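Local coordinates for protein predicted ATPase of the ABC class (Vibrio vulnificus, PDB 5D6A) that probably binds and hydrolyses ATP as an ABC-class ATPase, and is captured here with the non-hydrolysable ATP analogue AMP-PNP, at residues G513-W516 and Y517-Q521; G395-R398 and D399-I403. All blocks are in the same frame, centred on the assembly; numbering follows the deposited sequence.

Contact 1: residues G513-W516 and Y517-Q521; sequences GWVW and YQLAQ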
ATOM      1  N   GLY A 513     -13.770   2.749  12.876  1.00 27.79           N
ATOM      2  CA  GLY A 513     -13.598   4.065  13.474  1.00 27.94           C
ATOM      3  C   GLY A 513     -14.762   4.439  14.373  1.00 29.38           C
ATOM      4  O   GLY A 513     -14.571   5.066  15.419  1.00 30.55           O
ATOM      5  N   TRP A 514     -15.977   4.057  13.980  1.00 28.81           N
ATOM      6  CA  TRP A 514     -17.149   4.378  14.796  1.00 29.53           C
ATOM      7  C   TRP A 514     -17.296   3.466  16.022  1.00 29.70           C
ATOM      8  O   TRP A 514     -18.048   3.783  16.941  1.00 30.68           O
ATOM      9  CB  TRP A 514     -18.416   4.461  13.944  1.00 30.19           C
ATOM     10  CG  TRP A 514     -18.377   5.684  13.083  1.00 30.60           C
ATOM     11  CD1 TRP A 514     -18.105   5.747  11.748  1.00 30.10           C
ATOM     12  CD2 TRP A 514     -18.539   7.038  13.522  1.00 31.92           C
ATOM     13  NE1 TRP A 514     -18.120   7.050  11.320  1.00 30.98           N
ATOM     14  CE2 TRP A 514     -18.386   7.865  12.389  1.00 32.27           C
ATOM     15  CE3 TRP A 514     -18.817   7.632  14.761  1.00 32.92           C
ATOM     16  CZ2 TRP A 514     -18.503   9.257  12.455  1.00 33.76           C
ATOM     17  CZ3 TRP A 514     -18.934   9.015  14.827  1.00 34.48           C
ATOM     18  CH2 TRP A 514     -18.775   9.812  13.680  1.00 34.95           C
ATOM     19  N   VAL A 515     -16.567   2.352  16.038  1.00 28.90           N
ATOM     20  CA  VAL A 515     -16.550   1.480  17.209  1.00 29.50           C
ATOM     21  C   VAL A 515     -15.632   2.148  18.220  1.00 30.17           C
ATOM     22  O   VAL A 515     -15.939   2.209  19.406  1.00 31.50           O
ATOM     23  CB  VAL A 515     -16.047   0.061  16.885  1.00 28.63           C
ATOM     24  CG1 VAL A 515     -15.752  -0.714  18.162  1.00 28.92           C
ATOM     25  CG2 VAL A 515     -17.066  -0.675  16.028  1.00 28.91           C
ATOM     26  N   TRP A 516     -14.504   2.654  17.726  1.00 30.39           N
ATOM     27  CA  TRP A 516     -13.535   3.383  18.550  1.00 31.72           C
ATOM     28  C   TRP A 516     -14.246   4.549  19.226  1.00 33.30           C
ATOM     29  O   TRP A 516     -14.067   4.793  20.418  1.00 34.61           O
ATOM     30  CB  TRP A 516     -12.408   3.917  17.663  1.00 31.48           C
ATOM     31  CG  TRP A 516     -11.472   2.865  17.119  1.00 30.14           C
ATOM     32  CD1 TRP A 516     -11.680   1.515  17.067  1.00 29.51           C
ATOM     33  CD2 TRP A 516     -10.249   3.104  16.423  1.00 29.61           C
ATOM     34  NE1 TRP A 516     -10.620   0.894  16.454  1.00 28.87           N
ATOM     35  CE2 TRP A 516      -9.732   1.848  16.037  1.00 29.08           C
ATOM     36  CE3 TRP A 516      -9.522   4.257  16.113  1.00 30.46           C
ATOM     37  CZ2 TRP A 516      -8.525   1.713  15.359  1.00 29.14           C
ATOM     38  CZ3 TRP A 516      -8.322   4.123  15.437  1.00 30.66           C
ATOM     39  CH2 TRP A 516      -7.834   2.857  15.067  1.00 30.05           C
ATOM     40  N   TYR A 517     -15.065   5.254  18.447  1.00 34.39           N
ATOM     41  CA  TYR A 517     -15.834   6.394  18.942  1.00 35.86           C
ATOM     42  C   TYR A 517     -16.680   5.998  20.148  1.00 37.55           C
ATOM     43  O   TYR A 517     -16.845   6.783  21.076  1.00 40.01           O
ATOM     44  CB  TYR A 517     -16.724   6.963  17.826  1.00 36.00           C
ATOM     45  CG  TYR A 517     -17.557   8.164  18.236  1.00 38.10           C
ATOM     46  CD1 TYR A 517     -17.017   9.448  18.225  1.00 38.84           C
ATOM     47  CD2 TYR A 517     -18.887   8.016  18.623  1.00 39.10           C
ATOM     48  CE1 TYR A 517     -17.773  10.548  18.597  1.00 41.20           C
ATOM     49  CE2 TYR A 517     -19.653   9.110  18.996  1.00 41.71           C
ATOM     50  CZ  TYR A 517     -19.092  10.375  18.983  1.00 42.71           C
ATOM     51  OH  TYR A 517     -19.847  11.464  19.356  1.00 44.26           O
ATOM     52  N   GLN A 518     -17.208   4.777  20.128  1.00 38.06           N
ATOM     53  CA  GLN A 518     -18.035   4.282  21.231  1.00 40.36           C
ATOM     54  C   GLN A 518     -17.185   3.889  22.432  1.00 39.63           C
ATOM     55  O   GLN A 518     -17.592   4.098  23.575  1.00 40.84           O
ATOM     56  CB  GLN A 518     -18.905   3.105  20.784  1.00 41.66           C
ATOM     57  CG  GLN A 518     -19.952   3.488  19.752  1.00 43.84           C
ATOM     58  CD  GLN A 518     -20.843   2.331  19.358  1.00 46.67           C
ATOM     59  OE1 GLN A 518     -20.864   1.291  20.018  1.00 49.11           O
ATOM     60  NE2 GLN A 518     -21.596   2.511  18.280  1.00 48.96           N
ATOM     61  N   LEU A 519     -16.010   3.319  22.172  1.00 37.21           N
ATOM     62  CA  LEU A 519     -15.094   2.943  23.245  1.00 36.92           C
ATOM     63  C   LEU A 519     -14.700   4.192  24.024  1.00 37.71           C
ATOM     64  O   LEU A 519     -14.539   4.149  25.239  1.00 38.42           O
ATOM     65  CB  LEU A 519     -13.839   2.265  22.685  1.00 35.33           C
ATOM     66  CG  LEU A 519     -14.008   0.929  21.951  1.00 34.45           C
ATOM     67  CD1 LEU A 519     -12.684   0.493  21.342  1.00 32.96           C
ATOM     68  CD2 LEU A 519     -14.559  -0.152  22.871  1.00 35.20           C
ATOM     69  N   ALA A 520     -14.573   5.307  23.308  1.00 37.77           N
ATOM     70  CA  ALA A 520     -14.194   6.588  23.903  1.00 39.58           C
ATOM     71  C   ALA A 520     -15.211   7.141  24.902  1.00 42.29           C
ATOM     72  O   ALA A 520     -14.866   7.990  25.722  1.00 45.35           O
ATOM     73  CB  ALA A 520     -13.948   7.613  22.806  1.00 39.31           C
ATOM     74  N   GLN A 521     -16.451   6.663  24.837  1.00 42.24           N
ATOM     75  CA  GLN A 521     -17.514   7.134  25.724  1.00 44.52           C
ATOM     76  C   GLN A 521     -17.436   6.534  27.128  1.00 47.12           C
ATOM     77  O   GLN A 521     -18.106   7.014  28.038  1.00 50.03           O
ATOM     78  CB  GLN A 521     -18.883   6.799  25.123  1.00 43.84           C
ATOM     79  CG  GLN A 521     -19.095   7.291  23.696  1.00 42.27           C
ATOM     80  CD  GLN A 521     -19.049   8.803  23.558  1.00 43.14           C
ATOM     81  OE1 GLN A 521     -19.435   9.531  24.465  1.00 44.99           O
ATOM     82  NE2 GLN A 521     -18.600   9.277  22.403  1.00 41.88           N
TER

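Contact 2: residues G395-R398 and D399-I403; sequences GQLR and DELEI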
ATOM      1  N   GLY A 395       3.272 -26.113  17.109  1.00 59.16           N
ATOM      2  CA  GLY A 395       2.760 -27.383  17.611  1.00 59.56           C
ATOM      3  C   GLY A 395       2.032 -27.189  18.927  1.00 59.31           C
ATOM      4  O   GLY A 395       0.987 -27.793  19.167  1.00 59.25           O
ATOM      5  N   GLN A 396       2.591 -26.331  19.776  1.00 59.09           N
ATOM      6  CA  GLN A 396       2.004 -26.033  21.080  1.00 59.81           C
ATOM      7  C   GLN A 396       0.695 -25.250  20.941  1.00 57.11           C
ATOM      8  O   GLN A 396      -0.233 -25.455  21.721  1.00 58.20           O
ATOM      9  CB  GLN A 396       3.014 -25.278  21.950  1.00 61.46           C
ATOM     10  CG  GLN A 396       4.248 -26.110  22.284  1.00 64.94           C
ATOM     11  CD  GLN A 396       5.324 -25.337  23.026  1.00 66.71           C
ATOM     12  OE1 GLN A 396       5.383 -24.111  22.969  1.00 66.58           O
ATOM     13  NE2 GLN A 396       6.200 -26.062  23.709  1.00 70.57           N
ATOM     14  N   LEU A 397       0.617 -24.368  19.947  1.00 53.89           N
ATOM     15  CA  LEU A 397      -0.600 -23.592  19.704  1.00 51.43           C
ATOM     16  C   LEU A 397      -1.785 -24.515  19.448  1.00 51.72           C
ATOM     17  O   LEU A 397      -2.914 -24.223  19.834  1.00 52.71           O
ATOM     18  CB  LEU A 397      -0.425 -22.664  18.499  1.00 49.54           C
ATOM     19  CG  LEU A 397       0.551 -21.490  18.595  1.00 49.38           C
ATOM     20  CD1 LEU A 397       0.681 -20.812  17.241  1.00 48.19           C
ATOM     21  CD2 LEU A 397       0.109 -20.481  19.643  1.00 49.18           C
ATOM     22  N   ARG A 398      -1.510 -25.631  18.783  1.00 51.93           N
ATOM     23  CA  ARG A 398      -2.526 -26.619  18.456  1.00 52.00           C
ATOM     24  C   ARG A 398      -2.912 -27.471  19.655  1.00 54.54           C
ATOM     25  O   ARG A 398      -4.086 -27.594  19.989  1.00 54.90           O
ATOM     26  CB  ARG A 398      -1.984 -27.538  17.368  1.00 52.73           C
ATOM     27  CG  ARG A 398      -2.877 -28.710  16.991  1.00 54.09           C
ATOM     28  CD  ARG A 398      -2.117 -29.632  16.059  1.00 55.23           C
ATOM     29  NE  ARG A 398      -0.958 -30.209  16.737  1.00 57.59           N
ATOM     30  CZ  ARG A 398       0.030 -30.862  16.132  1.00 58.73           C
ATOM     31  NH1 ARG A 398       0.034 -31.014  14.815  1.00 57.55           N
ATOM     32  NH2 ARG A 398       1.035 -31.349  16.850  1.00 61.49           N
ATOM     33  N   ASP A 399      -1.907 -28.064  20.288  1.00 57.16           N
ATOM     34  CA  ASP A 399      -2.121 -28.972  21.415  1.00 59.95           C
ATOM     35  C   ASP A 399      -2.611 -28.303  22.696  1.00 60.83           C
ATOM     36  O   ASP A 399      -3.359 -28.913  23.462  1.00 62.13           O
ATOM     37  CB  ASP A 399      -0.824 -29.726  21.721  1.00 62.53           C
ATOM     38  CG  ASP A 399      -0.311 -30.521  20.535  1.00 63.04           C
ATOM     39  OD1 ASP A 399      -0.993 -30.567  19.490  1.00 61.40           O
ATOM     40  OD2 ASP A 399       0.785 -31.102  20.654  1.00 66.36           O
ATOM     41  N   GLU A 400      -2.195 -27.060  22.924  1.00 60.15           N
ATOM     42  CA  GLU A 400      -2.550 -26.346  24.154  1.00 60.82           C
ATOM     43  C   GLU A 400      -3.715 -25.376  23.994  1.00 58.14           C
ATOM     44  O   GLU A 400      -4.606 -25.327  24.842  1.00 57.91           O
ATOM     45  CB  GLU A 400      -1.332 -25.584  24.679  1.00 62.26           C
ATOM     46  CG  GLU A 400      -0.078 -26.441  24.792  1.00 66.28           C
ATOM     47  CD  GLU A 400       1.088 -25.722  25.454  1.00 68.47           C
ATOM     48  OE1 GLU A 400       0.879 -24.632  26.028  1.00 69.33           O
ATOM     49  OE2 GLU A 400       2.219 -26.260  25.418  1.00 69.99           O
ATOM     50  N   LEU A 401      -3.704 -24.604  22.912  1.00 55.94           N
ATOM     51  CA  LEU A 401      -4.743 -23.600  22.678  1.00 53.76           C
ATOM     52  C   LEU A 401      -5.764 -24.010  21.619  1.00 52.79           C
ATOM     53  O   LEU A 401      -6.716 -23.278  21.365  1.00 50.72           O
ATOM     54  CB  LEU A 401      -4.092 -22.274  22.282  1.00 51.47           C
ATOM     55  CG  LEU A 401      -3.032 -21.753  23.260  1.00 52.87           C
ATOM     56  CD1 LEU A 401      -2.410 -20.465  22.742  1.00 51.30           C
ATOM     57  CD2 LEU A 401      -3.622 -21.544  24.647  1.00 54.32           C
ATOM     58  N   GLU A 402      -5.573 -25.178  21.012  1.00 55.13           N
ATOM     59  CA  GLU A 402      -6.479 -25.667  19.970  1.00 55.55           C
ATOM     60  C   GLU A 402      -6.617 -24.665  18.817  1.00 50.81           C
ATOM     61  O   GLU A 402      -7.697 -24.491  18.253  1.00 49.51           O
ATOM     62  CB  GLU A 402      -7.847 -26.037  20.566  1.00 59.07           C
ATOM     63  CG  GLU A 402      -7.767 -27.147  21.607  1.00 65.30           C
ATOM     64  CD  GLU A 402      -9.123 -27.571  22.151  1.00 70.09           C
ATOM     65  OE1 GLU A 402     -10.145 -26.952  21.782  1.00 73.61           O
ATOM     66  OE2 GLU A 402      -9.168 -28.528  22.954  1.00 72.70           O
ATOM     67  N   ILE A 403      -5.504 -24.016  18.473  1.00 48.13           N
ATOM     68  CA  ILE A 403      -5.471 -23.049  17.377  1.00 45.26           C
ATOM     69  C   ILE A 403      -4.885 -23.697  16.127  1.00 43.75           C
ATOM     70  O   ILE A 403      -3.739 -24.147  16.130  1.00 44.26           O
ATOM     71  CB  ILE A 403      -4.638 -21.804  17.742  1.00 44.24           C
ATOM     72  CG1 ILE A 403      -5.296 -21.058  18.909  1.00 44.46           C
ATOM     73  CG2 ILE A 403      -4.504 -20.881  16.532  1.00 42.28           C
ATOM     74  CD1 ILE A 403      -4.515 -19.854  19.394  1.00 44.17           C
TER

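Contact 1: residues G513-W516 and Y517-Q521
G513 opens the run with its carbonyl: G513 O takes the N-H of Y517 at 3.1 Å, an i to i+4 bond of the helix. W514 carries the main side-chain contact. Its six-membered ring sends an edge toward the face of the Y517 phenol in a T-shaped pair, centroids 5.1 Å apart and planes at 63°. W514 CZ3 lies over the centre of that phenol, 3.7 Å above its plane, while the Q521 amide nitrogen NE2 sits toward the rim of the opposite face and weakly bonds Y517 O. Y517 CG stands anti to its own backbone N (chi1 -179°), which lays the phenol alongside the indole. The helix, 506-519, belongs to the MRB1590-type C-terminal domain, where helices 468-475, 529-536 and 556-564 pack around it. V515 O receives L519 N at 3.0 Å and also Q518 N, weakly; V515 CG1 stays 4.5 Å from L519 CG, both residues buried. W516 points to another side of the helix, meeting F490 edge-to-face and lying against V559, A562 and L563 of helix 556-564, while W516 O accepts A520 N at 3.0 Å.

Contact 2: residues G395-R398 and D399-I403
The guanidinium of R398 and the carboxylate of D399, the residue after it, lie side by side with planes only 14° apart. D399 meets the guanidinium at its edge, near the plane: R398 NE donates to D399 OD1 at 2.8 Å in a fairly straight bond, reaching that oxygen on its syn side but tilted out of the carboxylate plane, and R398 NH2 adds a weak bond to the same atom. This salt bridge rides on the last turns of helix 390-401 of the P-loop domain, part of the beta-alpha-beta connection between parallel neighbours 357-361 and 404-408. R398 leaves the helix with CG anti to the backbone N (chi1 175°) and bends at chi3, which brings NE beside D399 OD1; its NH1 instead pairs with D420 and the carbonyl of V418, so the arginine links the helix to the chain just ahead of strand 421-425. One turn apart, Q396 and E400 run alongside each other. E400 OE2 lies 3.7 Å from Q396 CB, and the Q396 amide bonds A454 O through NE2 and R393 through OE1. On the inner side, L397 CD2 meets L401 CD1 at 4.0 Å, with L358 of strand 357-361 touching L397 and I403, and V351 touching L401 and I403. E402 takes positive phi, and the chain heads for strand 404-408. E402 N makes a weak bond to R398 O, while I403 N reaches back to L397 O at 2.9 Å, approaching from 36° out of that carbonyl's plane.

The contacts are alike in kind, each gathered along the final turns of a helix, but they belong to different family regions: contact 2 to the P-loop domain, contact 1 to the MRB1590-type C-terminal domain. Their centres are 33 Å apart and their nearest atoms about 22 Å, so the two do not touch. Contact 2 is the one tied to the nucleotide-binding core. It leads into strand 404-408, which pairs with strand 260-264, the strand that runs into the probable Walker A loop, and its helix follows strand 357-361, probably the Walker B strand. Contact 1 lies beyond the nucleotide pocket in sequence, within a helical cluster of the C-terminal domain.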